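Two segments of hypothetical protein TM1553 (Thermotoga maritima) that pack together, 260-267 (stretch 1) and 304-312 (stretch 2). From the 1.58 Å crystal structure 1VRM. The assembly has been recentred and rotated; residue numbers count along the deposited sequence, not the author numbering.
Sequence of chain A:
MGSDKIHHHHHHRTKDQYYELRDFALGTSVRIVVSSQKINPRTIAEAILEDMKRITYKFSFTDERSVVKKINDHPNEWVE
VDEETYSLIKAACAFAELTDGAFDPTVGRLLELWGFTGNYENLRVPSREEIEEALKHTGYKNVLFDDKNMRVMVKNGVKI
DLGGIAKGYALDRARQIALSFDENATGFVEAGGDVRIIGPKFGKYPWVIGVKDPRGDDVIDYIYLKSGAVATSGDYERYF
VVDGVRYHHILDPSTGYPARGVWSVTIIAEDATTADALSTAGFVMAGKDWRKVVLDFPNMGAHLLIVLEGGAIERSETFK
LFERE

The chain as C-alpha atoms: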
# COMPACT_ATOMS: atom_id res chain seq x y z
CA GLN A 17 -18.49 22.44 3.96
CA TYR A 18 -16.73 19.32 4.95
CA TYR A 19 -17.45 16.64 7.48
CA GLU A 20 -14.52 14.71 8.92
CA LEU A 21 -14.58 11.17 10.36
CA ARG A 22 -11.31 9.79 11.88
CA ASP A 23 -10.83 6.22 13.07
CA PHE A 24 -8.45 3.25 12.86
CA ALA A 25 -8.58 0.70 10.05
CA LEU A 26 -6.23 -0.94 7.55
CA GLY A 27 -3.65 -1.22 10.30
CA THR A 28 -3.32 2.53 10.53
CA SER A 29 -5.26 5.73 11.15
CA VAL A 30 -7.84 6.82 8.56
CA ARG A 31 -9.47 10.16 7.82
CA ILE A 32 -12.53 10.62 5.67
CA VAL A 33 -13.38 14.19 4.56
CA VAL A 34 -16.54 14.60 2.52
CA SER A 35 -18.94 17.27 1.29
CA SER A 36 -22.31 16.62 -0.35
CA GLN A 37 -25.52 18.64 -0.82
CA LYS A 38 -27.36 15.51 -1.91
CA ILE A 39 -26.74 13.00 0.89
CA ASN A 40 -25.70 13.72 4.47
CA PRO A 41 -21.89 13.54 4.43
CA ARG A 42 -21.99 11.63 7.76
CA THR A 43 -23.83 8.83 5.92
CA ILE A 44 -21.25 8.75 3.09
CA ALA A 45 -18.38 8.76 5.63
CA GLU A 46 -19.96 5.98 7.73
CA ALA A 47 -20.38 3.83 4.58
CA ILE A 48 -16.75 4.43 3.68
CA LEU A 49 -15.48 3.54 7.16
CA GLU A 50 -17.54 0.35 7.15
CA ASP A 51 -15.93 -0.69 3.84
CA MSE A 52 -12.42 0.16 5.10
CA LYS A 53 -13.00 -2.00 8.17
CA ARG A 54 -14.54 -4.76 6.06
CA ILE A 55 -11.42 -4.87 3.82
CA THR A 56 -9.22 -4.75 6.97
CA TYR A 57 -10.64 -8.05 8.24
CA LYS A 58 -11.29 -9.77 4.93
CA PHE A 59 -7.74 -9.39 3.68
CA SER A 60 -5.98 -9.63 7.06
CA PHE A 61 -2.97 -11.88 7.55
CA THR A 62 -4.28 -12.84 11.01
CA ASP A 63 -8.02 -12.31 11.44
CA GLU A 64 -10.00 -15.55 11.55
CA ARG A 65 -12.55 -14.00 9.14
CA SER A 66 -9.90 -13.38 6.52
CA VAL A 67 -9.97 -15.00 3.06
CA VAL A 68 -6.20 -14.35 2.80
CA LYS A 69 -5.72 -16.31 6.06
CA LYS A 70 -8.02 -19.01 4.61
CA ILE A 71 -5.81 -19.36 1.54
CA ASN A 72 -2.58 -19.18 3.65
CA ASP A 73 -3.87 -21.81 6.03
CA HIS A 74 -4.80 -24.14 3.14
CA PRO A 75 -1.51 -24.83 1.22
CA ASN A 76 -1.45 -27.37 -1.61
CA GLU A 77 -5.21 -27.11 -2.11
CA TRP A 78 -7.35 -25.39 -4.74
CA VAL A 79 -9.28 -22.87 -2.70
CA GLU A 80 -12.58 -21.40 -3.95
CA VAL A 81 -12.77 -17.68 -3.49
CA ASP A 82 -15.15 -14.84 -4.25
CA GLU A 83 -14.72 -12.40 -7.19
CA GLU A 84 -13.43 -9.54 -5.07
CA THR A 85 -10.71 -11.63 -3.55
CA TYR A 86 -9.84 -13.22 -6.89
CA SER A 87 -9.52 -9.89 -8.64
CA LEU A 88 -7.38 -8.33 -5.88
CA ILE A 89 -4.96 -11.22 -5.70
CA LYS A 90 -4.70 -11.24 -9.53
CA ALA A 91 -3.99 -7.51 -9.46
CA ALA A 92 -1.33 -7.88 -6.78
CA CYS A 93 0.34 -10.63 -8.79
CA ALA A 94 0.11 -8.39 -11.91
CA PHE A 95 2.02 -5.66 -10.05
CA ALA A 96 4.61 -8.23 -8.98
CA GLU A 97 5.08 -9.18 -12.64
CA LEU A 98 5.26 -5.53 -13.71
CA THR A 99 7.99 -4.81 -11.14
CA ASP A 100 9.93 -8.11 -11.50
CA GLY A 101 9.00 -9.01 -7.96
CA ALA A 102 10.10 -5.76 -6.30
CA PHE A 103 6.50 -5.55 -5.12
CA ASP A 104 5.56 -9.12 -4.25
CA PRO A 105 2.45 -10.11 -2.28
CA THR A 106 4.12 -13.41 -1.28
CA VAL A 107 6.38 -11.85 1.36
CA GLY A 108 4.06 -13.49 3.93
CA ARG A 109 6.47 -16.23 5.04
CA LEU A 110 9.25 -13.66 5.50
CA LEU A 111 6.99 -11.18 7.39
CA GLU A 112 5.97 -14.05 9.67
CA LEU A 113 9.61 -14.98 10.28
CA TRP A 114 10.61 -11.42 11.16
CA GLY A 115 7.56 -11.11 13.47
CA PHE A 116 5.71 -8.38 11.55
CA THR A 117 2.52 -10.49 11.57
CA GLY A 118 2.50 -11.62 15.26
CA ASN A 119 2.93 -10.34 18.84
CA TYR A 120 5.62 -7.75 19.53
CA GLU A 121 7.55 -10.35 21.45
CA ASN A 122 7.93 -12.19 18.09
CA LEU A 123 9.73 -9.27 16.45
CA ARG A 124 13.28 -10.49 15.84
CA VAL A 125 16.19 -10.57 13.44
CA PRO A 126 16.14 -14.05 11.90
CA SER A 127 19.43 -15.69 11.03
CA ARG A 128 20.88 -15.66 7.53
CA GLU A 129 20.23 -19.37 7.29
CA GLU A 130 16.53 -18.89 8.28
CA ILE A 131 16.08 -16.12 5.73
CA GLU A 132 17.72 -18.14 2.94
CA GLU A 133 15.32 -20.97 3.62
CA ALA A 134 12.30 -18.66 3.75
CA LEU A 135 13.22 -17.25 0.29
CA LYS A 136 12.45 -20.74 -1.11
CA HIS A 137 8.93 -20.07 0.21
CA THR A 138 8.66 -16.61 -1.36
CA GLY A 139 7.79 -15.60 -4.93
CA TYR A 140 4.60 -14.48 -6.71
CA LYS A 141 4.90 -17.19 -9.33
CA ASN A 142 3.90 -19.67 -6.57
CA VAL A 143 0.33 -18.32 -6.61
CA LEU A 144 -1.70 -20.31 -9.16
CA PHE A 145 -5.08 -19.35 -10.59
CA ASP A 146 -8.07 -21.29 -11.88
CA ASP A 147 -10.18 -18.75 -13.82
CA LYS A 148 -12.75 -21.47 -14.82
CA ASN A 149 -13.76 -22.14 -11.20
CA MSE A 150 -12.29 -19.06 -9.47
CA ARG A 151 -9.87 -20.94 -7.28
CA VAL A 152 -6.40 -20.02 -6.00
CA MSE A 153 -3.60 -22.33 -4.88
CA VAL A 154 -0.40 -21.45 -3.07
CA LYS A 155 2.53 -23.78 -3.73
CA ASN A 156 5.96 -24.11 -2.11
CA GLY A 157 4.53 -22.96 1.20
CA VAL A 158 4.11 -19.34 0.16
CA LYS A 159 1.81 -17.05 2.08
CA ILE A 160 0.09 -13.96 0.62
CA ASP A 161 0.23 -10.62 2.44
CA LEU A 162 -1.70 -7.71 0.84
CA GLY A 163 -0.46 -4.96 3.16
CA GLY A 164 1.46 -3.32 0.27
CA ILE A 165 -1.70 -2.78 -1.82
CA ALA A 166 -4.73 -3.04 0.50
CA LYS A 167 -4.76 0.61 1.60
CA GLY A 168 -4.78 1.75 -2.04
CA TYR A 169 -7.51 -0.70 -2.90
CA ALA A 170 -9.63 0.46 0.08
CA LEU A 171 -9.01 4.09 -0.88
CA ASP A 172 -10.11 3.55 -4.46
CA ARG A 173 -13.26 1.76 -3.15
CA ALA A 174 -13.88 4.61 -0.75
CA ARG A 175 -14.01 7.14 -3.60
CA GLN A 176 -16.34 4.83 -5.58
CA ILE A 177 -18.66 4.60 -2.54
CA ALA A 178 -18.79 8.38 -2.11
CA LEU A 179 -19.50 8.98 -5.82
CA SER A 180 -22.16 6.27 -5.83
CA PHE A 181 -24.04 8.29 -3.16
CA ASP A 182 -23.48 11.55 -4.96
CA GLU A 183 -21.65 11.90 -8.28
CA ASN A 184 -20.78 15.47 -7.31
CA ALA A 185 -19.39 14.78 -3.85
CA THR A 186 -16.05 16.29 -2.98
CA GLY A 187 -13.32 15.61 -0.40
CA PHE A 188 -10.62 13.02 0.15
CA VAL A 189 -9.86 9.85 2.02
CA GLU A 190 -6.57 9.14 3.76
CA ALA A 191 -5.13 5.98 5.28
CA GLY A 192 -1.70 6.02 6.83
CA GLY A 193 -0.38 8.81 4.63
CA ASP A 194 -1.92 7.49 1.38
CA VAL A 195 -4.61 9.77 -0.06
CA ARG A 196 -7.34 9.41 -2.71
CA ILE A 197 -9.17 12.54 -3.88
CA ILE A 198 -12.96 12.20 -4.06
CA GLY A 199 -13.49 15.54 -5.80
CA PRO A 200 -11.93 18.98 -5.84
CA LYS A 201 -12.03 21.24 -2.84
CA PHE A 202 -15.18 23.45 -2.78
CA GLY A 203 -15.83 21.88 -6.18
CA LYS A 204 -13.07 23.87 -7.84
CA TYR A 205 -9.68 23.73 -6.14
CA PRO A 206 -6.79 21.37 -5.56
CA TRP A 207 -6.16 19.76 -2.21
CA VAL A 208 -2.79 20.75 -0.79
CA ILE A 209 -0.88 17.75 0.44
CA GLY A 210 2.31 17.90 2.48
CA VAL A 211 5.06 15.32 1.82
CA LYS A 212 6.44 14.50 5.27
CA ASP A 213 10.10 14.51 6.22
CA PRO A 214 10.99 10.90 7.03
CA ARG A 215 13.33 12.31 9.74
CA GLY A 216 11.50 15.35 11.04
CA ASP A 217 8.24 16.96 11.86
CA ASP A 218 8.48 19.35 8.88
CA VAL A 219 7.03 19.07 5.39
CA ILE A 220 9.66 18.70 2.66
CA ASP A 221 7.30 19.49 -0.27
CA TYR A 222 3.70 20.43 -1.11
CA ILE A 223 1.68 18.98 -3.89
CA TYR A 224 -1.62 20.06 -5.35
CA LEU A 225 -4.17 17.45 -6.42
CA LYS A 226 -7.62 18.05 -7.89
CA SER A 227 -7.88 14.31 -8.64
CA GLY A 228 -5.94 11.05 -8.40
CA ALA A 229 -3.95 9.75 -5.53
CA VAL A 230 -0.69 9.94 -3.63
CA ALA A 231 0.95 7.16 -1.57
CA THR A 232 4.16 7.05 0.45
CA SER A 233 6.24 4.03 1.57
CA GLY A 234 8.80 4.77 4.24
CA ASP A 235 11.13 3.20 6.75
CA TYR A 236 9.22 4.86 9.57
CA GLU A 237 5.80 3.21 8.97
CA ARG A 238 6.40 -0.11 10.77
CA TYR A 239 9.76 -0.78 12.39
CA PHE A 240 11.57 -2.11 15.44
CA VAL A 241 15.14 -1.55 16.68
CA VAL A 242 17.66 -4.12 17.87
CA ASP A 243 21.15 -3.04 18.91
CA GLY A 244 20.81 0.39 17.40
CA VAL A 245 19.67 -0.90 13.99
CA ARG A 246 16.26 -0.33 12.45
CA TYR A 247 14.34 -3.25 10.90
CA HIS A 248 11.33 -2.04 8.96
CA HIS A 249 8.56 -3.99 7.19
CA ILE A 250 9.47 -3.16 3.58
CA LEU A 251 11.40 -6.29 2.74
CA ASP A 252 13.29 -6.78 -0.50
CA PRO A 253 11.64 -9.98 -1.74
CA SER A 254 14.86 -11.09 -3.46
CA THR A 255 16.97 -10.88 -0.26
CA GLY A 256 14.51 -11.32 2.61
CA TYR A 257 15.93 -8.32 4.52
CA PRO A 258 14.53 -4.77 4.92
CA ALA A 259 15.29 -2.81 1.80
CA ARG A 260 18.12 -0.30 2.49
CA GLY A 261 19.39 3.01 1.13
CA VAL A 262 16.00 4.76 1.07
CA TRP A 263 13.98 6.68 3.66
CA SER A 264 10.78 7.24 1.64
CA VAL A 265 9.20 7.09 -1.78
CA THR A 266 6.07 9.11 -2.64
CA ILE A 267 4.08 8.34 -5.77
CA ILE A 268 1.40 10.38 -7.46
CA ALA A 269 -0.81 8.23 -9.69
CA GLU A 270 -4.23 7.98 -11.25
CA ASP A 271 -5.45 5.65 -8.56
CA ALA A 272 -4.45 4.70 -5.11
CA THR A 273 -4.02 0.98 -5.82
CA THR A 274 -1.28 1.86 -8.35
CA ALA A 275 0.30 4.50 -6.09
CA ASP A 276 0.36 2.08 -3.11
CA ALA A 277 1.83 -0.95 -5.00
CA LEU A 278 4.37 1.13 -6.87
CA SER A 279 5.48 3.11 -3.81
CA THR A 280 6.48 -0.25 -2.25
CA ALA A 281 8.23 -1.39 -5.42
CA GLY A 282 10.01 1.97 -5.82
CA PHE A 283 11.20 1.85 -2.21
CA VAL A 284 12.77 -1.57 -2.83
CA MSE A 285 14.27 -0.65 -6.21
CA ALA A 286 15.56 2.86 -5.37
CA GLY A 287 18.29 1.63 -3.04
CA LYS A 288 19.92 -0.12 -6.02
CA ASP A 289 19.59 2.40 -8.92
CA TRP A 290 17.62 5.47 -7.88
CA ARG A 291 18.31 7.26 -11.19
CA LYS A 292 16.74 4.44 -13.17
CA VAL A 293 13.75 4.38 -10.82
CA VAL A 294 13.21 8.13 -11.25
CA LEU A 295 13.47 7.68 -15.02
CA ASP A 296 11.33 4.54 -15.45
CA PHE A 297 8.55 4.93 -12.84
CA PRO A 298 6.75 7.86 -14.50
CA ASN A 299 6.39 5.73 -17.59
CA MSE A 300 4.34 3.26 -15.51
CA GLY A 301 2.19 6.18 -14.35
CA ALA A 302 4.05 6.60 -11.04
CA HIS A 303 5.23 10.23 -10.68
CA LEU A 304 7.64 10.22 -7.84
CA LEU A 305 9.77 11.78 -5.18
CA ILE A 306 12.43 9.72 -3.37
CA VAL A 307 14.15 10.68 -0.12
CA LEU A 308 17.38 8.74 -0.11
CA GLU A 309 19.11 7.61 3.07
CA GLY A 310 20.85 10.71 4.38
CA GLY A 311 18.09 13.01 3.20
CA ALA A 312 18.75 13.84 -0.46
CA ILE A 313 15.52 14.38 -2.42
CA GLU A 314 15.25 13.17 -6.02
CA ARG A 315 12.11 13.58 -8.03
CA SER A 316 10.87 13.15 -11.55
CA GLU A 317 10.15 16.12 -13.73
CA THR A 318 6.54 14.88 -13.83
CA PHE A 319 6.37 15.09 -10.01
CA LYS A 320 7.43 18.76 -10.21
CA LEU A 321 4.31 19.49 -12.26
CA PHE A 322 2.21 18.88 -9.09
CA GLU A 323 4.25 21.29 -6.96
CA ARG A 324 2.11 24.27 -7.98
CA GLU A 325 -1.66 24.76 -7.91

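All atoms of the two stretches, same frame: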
# COMPACT_ATOMS: atom_id res chain seq x y z
N ARG A 260 17.26 -1.33 1.94
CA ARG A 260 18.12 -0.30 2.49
C ARG A 260 18.42 0.83 1.52
O ARG A 260 18.11 0.72 0.32
CB ARG A 260 19.44 -0.93 2.96
CG ARG A 260 19.24 -2.08 4.00
CD ARG A 260 18.52 -1.59 5.23
NE ARG A 260 18.54 -2.54 6.34
CZ ARG A 260 17.97 -2.30 7.51
NH1 ARG A 260 17.33 -1.16 7.71
NH2 ARG A 260 18.00 -3.20 8.48
N GLY A 261 18.95 1.95 2.02
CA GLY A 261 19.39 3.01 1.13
C GLY A 261 18.36 4.08 0.85
O GLY A 261 18.68 5.10 0.24
N VAL A 262 17.15 3.90 1.40
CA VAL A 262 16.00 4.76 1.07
C VAL A 262 15.18 5.05 2.33
O VAL A 262 14.91 4.15 3.13
CB VAL A 262 15.07 4.07 0.01
CG1 VAL A 262 13.93 5.02 -0.40
CG2 VAL A 262 15.84 3.62 -1.19
N TRP A 263 14.81 6.31 2.55
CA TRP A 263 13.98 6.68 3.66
C TRP A 263 12.49 6.72 3.29
O TRP A 263 11.61 6.26 4.06
CB TRP A 263 14.41 7.99 4.28
CG TRP A 263 15.70 7.89 5.09
CD1 TRP A 263 16.33 6.76 5.52
CD2 TRP A 263 16.46 9.00 5.62
NE1 TRP A 263 17.46 7.10 6.26
CE2 TRP A 263 17.54 8.46 6.35
CE3 TRP A 263 16.30 10.37 5.57
CZ2 TRP A 263 18.48 9.28 7.00
CZ3 TRP A 263 17.25 11.18 6.23
CH2 TRP A 263 18.30 10.63 6.91
N SER A 264 12.18 7.27 2.12
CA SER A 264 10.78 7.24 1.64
C SER A 264 10.65 7.38 0.15
O SER A 264 11.55 7.89 -0.53
CB SER A 264 9.93 8.28 2.33
OG SER A 264 10.32 9.58 1.98
N VAL A 265 9.54 6.88 -0.37
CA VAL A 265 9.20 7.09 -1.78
C VAL A 265 7.72 7.47 -1.81
O VAL A 265 6.91 6.78 -1.20
CB VAL A 265 9.37 5.81 -2.61
CG1 VAL A 265 8.79 5.99 -4.02
CG2 VAL A 265 10.84 5.34 -2.67
N THR A 266 7.42 8.56 -2.51
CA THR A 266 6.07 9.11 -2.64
C THR A 266 5.71 9.07 -4.11
O THR A 266 6.51 9.51 -4.96
CB THR A 266 6.02 10.61 -2.16
OG1 THR A 266 6.39 10.70 -0.75
CG2 THR A 266 4.67 11.17 -2.40
N ILE A 267 4.55 8.50 -4.40
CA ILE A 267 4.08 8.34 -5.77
C ILE A 267 2.73 9.01 -5.94
O ILE A 267 1.82 8.76 -5.17
CB ILE A 267 3.83 6.85 -6.07
CG1 ILE A 267 5.10 6.03 -5.87
CG2 ILE A 267 3.23 6.60 -7.41
CD1 ILE A 267 6.15 6.34 -6.74
N LEU A 304 7.08 10.50 -9.16
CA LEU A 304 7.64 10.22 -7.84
C LEU A 304 8.67 11.16 -7.27
O LEU A 304 9.36 11.90 -7.98
CB LEU A 304 8.21 8.85 -7.80
CG LEU A 304 9.54 8.58 -8.45
CD1 LEU A 304 9.96 7.15 -8.14
CD2 LEU A 304 9.47 8.82 -9.96
N LEU A 305 8.76 11.09 -5.95
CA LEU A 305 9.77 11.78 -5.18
C LEU A 305 10.38 10.76 -4.23
O LEU A 305 9.64 10.10 -3.49
CB LEU A 305 9.14 12.90 -4.36
CG LEU A 305 10.06 13.72 -3.44
CD1 LEU A 305 9.46 15.04 -3.14
CD2 LEU A 305 10.29 13.01 -2.12
N ILE A 306 11.70 10.64 -4.23
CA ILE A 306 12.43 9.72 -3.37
C ILE A 306 13.27 10.53 -2.37
O ILE A 306 13.95 11.46 -2.75
CB ILE A 306 13.40 8.84 -4.18
CG1 ILE A 306 12.67 8.07 -5.27
CG2 ILE A 306 14.18 7.92 -3.26
CD1 ILE A 306 13.55 7.43 -6.25
N VAL A 307 13.22 10.15 -1.09
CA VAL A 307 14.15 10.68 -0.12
C VAL A 307 15.13 9.56 0.16
O VAL A 307 14.76 8.52 0.73
CB VAL A 307 13.47 11.07 1.19
CG1 VAL A 307 14.54 11.64 2.17
CG2 VAL A 307 12.33 12.06 0.95
N LEU A 308 16.36 9.74 -0.29
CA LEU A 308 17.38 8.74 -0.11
C LEU A 308 17.89 8.76 1.34
O LEU A 308 17.69 9.73 2.05
CB LEU A 308 18.52 9.02 -1.06
CG LEU A 308 18.17 8.94 -2.53
CD1 LEU A 308 19.31 9.57 -3.32
CD2 LEU A 308 17.87 7.49 -2.90
N GLU A 309 18.46 7.65 1.77
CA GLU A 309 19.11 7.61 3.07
C GLU A 309 20.09 8.75 3.16
O GLU A 309 20.91 8.94 2.27
CB GLU A 309 19.82 6.29 3.25
CG GLU A 309 20.59 6.16 4.55
CD GLU A 309 21.19 4.79 4.65
OE1 GLU A 309 21.67 4.25 3.62
OE2 GLU A 309 21.19 4.24 5.79
N GLY A 310 20.00 9.53 4.22
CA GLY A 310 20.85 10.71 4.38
C GLY A 310 20.12 11.98 4.09
O GLY A 310 20.51 13.06 4.54
N GLY A 311 19.01 11.88 3.35
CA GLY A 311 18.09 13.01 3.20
C GLY A 311 17.99 13.67 1.83
O GLY A 311 17.12 14.53 1.63
N ALA A 312 18.81 13.24 0.87
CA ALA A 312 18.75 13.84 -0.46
C ALA A 312 17.41 13.52 -1.12
O ALA A 312 16.95 12.40 -1.05
CB ALA A 312 19.84 13.29 -1.34
O HOH W 1 19.38 2.01 4.91
O HOH W 2 18.92 5.29 7.91
O HOH W 3 9.13 10.39 -0.37

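Strand 264-267 of the first stretch and strand 304-308 of the second run antiparallel, their N-to-C directions 173° apart and their axes approaching to 4.7 Å. The ladder is regular from Ser264 to Ile267. Thr266 and Leu305 exchange two hydrogen bonds, Thr266 N to Leu305 O and Leu305 N to Thr266 O, both 2.9 Å. Ser264 and Val307 do the same, with Val307 N to Ser264 O at 2.9 Å and Ser264 N to Val307 O at 3.2 Å. Between these pairs the alpha carbons draw closer, and CA-H...O contacts fill in, Val265 CA to Leu305 O and Ile306 CA to Ser264 O, both 3.5 Å.

At Trp263 the register slips by one residue in a beta bulge. Val307 O accepts a second amide there, Trp263 N at 2.9 Å, so one carbonyl serves two successive residues of the first stretch. Beyond the bulge, Glu309 N donates to Gly261 O at 3.0 Å. The second stretch then bends through a type II turn from Leu308 to Gly311, closed by Gly311 N to Leu308 O at 2.8 Å. Gly261, Gly310 and Gly311 all adopt positive phi angles at which a CB would be jammed against the preceding carbonyl oxygen, so glycine suits each place.

One face of the ladder carries Val265, Ile267, Leu304 and Ile306, all buried. Beta-branched Val265, Ile267 and Ile306 suit an extended backbone, and with Leu304 they offer only hydrocarbon to their neighbours: Ile267 CD1 lies 3.4 Å from Leu304 CB, and Val265 CG2 lies 4.2 Å from Ile306 CG1. The other face bears Ser264, Thr266, Leu305 and Val307. A water helps reconcile its two hydroxyls with burial, lying 2.8 Å from both Ser264 OG and Thr266 OG1 and donating to Leu305 O at 3.2 Å; Thr266 OG1 is also bonded elsewhere in the structure. Val307 CG2 lies in van der Waals contact with Ser264 OG, at 3.4 Å.

Trp263, whose CA-to-CB bond points toward the second stretch, has the largest area covered by it. The broad indole suits this place because it can lie against the turn backbone: Glu309 CA sits over one face, 3.6 Å from the centroid of the five-membered ring, and Gly310 CA lies 4.0 Å from that of the six-membered ring. Val307 CG1 also approaches Trp263 CE3, at 4.0 Å. Glu309 suits the exposed margin, where its carboxylate reaches water: one molecule links Trp263 NE1 (2.9 Å) to Glu309 OE2 (3.3 Å), and another joins Gly261 N (2.9 Å) to Glu309 OE2 through a weak bond of 3.0 Å. Altogether the contact buries 637 Å², both sides summed.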